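Local coordinates for protein D-hydantoinase (Ralstonia pickettii, PDB 1NFG) that probably catalyses the stereospecific hydrolysis of the cyclic amide bond of D-hydantoin derivatives, binds two zinc ions per subunit, and forms homodimers and homotetramers, at residues Gly26-Ile31 and Ser386-Val391. Numbering follows the deposited sequence.
Sequences GKITQI and SDADIV
Ile28 meets Ser386 through its backbone and Ile390 through the tip of its side chain. Its N-H bonds to Ser386 O at 3.0 Å, with the donor nearly in line with the carbonyl. The partner bond, Ala388 N to Gly26 O at 2.7 Å, has its donor 36° above the Gly26 carbonyl plane. The two flank a single antiparallel bridge, with Lys27 and Asp387 a non-hydrogen-bonded pair. The CB of Ala388 points toward 26-31 and lies against Gly26 O at 3.5 Å. Through this bridge strand 27-31, which pairs with strand 15-24 in the beta-sandwich domain flanking the TIM barrel, joins the turn leading into strand 390-400, well away from the zinc ions. Ala388 is the centre of an inverse gamma turn, closed by a weak bond from Asp389 N to Asp387 O. On the apolar side, Ile28 CG1 is anti to the carbonyl carbon (chi1 -71°) and the chain is extended to CD1, which touches Ile390 CD1 tip to tip at 4.1 Å while CG1 passes Ala388 CB. Leu21 and Ile382 also pack on Ile28. Lys27 sets CB and CG beside Ser386 O, then runs outward, extended beyond CG; its NZ stays 5.4 Å from Asp387 OD1, too far for a salt bridge. Asp387 OD2 instead pairs with Lys379 and accepts a hydrogen bond from Gln378, and Lys379 also forms a salt bridge with Asp389.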
# COMPACT_ATOMS: atom_id res chain seq x y z
N GLY A 26 33.94 -38.20 -2.57
CA GLY A 26 33.41 -36.88 -2.30
C GLY A 26 31.97 -36.64 -2.69
O GLY A 26 31.46 -35.54 -2.51
N LYS A 27 31.30 -37.66 -3.22
CA LYS A 27 29.91 -37.50 -3.62
C LYS A 27 28.96 -38.53 -3.01
O LYS A 27 29.37 -39.59 -2.55
CB LYS A 27 29.79 -37.55 -5.14
CG LYS A 27 30.45 -36.39 -5.83
CD LYS A 27 30.19 -36.43 -7.31
CE LYS A 27 30.91 -35.30 -8.01
NZ LYS A 27 30.63 -35.28 -9.48
N ILE A 28 27.68 -38.18 -2.98
CA ILE A 28 26.67 -39.09 -2.46
C ILE A 28 26.28 -39.94 -3.66
O ILE A 28 25.74 -39.44 -4.65
CB ILE A 28 25.45 -38.32 -1.93
CG1 ILE A 28 25.84 -37.60 -0.63
CG2 ILE A 28 24.28 -39.26 -1.70
CD1 ILE A 28 24.72 -36.82 0.00
N THR A 29 26.59 -41.23 -3.58
CA THR A 29 26.32 -42.15 -4.68
C THR A 29 25.07 -43.02 -4.53
O THR A 29 24.50 -43.45 -5.54
CB THR A 29 27.54 -43.05 -4.92
OG1 THR A 29 27.87 -43.75 -3.71
CG2 THR A 29 28.74 -42.20 -5.34
N GLN A 30 24.65 -43.28 -3.30
CA GLN A 30 23.47 -44.10 -3.07
C GLN A 30 22.73 -43.79 -1.78
O GLN A 30 23.34 -43.55 -0.73
CB GLN A 30 23.84 -45.59 -3.07
CG GLN A 30 22.65 -46.52 -2.89
CD GLN A 30 23.05 -47.98 -2.75
OE1 GLN A 30 23.79 -48.51 -3.57
NE2 GLN A 30 22.54 -48.64 -1.71
N ILE A 31 21.40 -43.80 -1.86
CA ILE A 31 20.55 -43.55 -0.71
C ILE A 31 19.55 -44.69 -0.61
O ILE A 31 18.82 -44.99 -1.57
CB ILE A 31 19.78 -42.21 -0.84
CG1 ILE A 31 20.76 -41.08 -1.13
CG2 ILE A 31 19.01 -41.93 0.44
CD1 ILE A 31 20.11 -39.73 -1.38
N SER A 386 25.33 -35.09 -5.42
CA SER A 386 25.71 -33.94 -4.62
C SER A 386 27.08 -34.14 -4.02
O SER A 386 27.51 -35.27 -3.81
CB SER A 386 24.71 -33.75 -3.46
OG SER A 386 23.39 -33.59 -3.94
N ASP A 387 27.79 -33.04 -3.77
CA ASP A 387 29.08 -33.16 -3.11
C ASP A 387 28.62 -33.67 -1.75
O ASP A 387 27.52 -33.35 -1.32
CB ASP A 387 29.75 -31.80 -2.94
CG ASP A 387 30.42 -31.32 -4.20
OD1 ASP A 387 30.32 -31.99 -5.24
OD2 ASP A 387 31.07 -30.24 -4.14
N ALA A 388 29.44 -34.46 -1.08
CA ALA A 388 29.04 -34.97 0.21
C ALA A 388 29.29 -33.94 1.30
O ALA A 388 30.09 -34.17 2.21
CB ALA A 388 29.77 -36.27 0.52
N ASP A 389 28.63 -32.79 1.20
CA ASP A 389 28.76 -31.73 2.20
C ASP A 389 27.58 -32.02 3.14
O ASP A 389 26.42 -31.79 2.79
CB ASP A 389 28.61 -30.35 1.55
CG ASP A 389 29.71 -30.06 0.53
OD1 ASP A 389 30.45 -30.98 0.14
OD2 ASP A 389 29.81 -28.89 0.10
N ILE A 390 27.89 -32.51 4.33
CA ILE A 390 26.85 -32.91 5.26
C ILE A 390 27.02 -32.45 6.70
O ILE A 390 28.13 -32.27 7.17
CB ILE A 390 26.74 -34.45 5.24
CG1 ILE A 390 26.33 -34.90 3.85
CG2 ILE A 390 25.76 -34.94 6.30
CD1 ILE A 390 26.39 -36.40 3.67
N VAL A 391 25.89 -32.28 7.39
CA VAL A 391 25.89 -31.89 8.79
C VAL A 391 25.00 -32.86 9.53
O VAL A 391 23.84 -33.05 9.14
CB VAL A 391 25.31 -30.48 9.01
CG1 VAL A 391 25.43 -30.10 10.49
CG2 VAL A 391 26.01 -29.48 8.14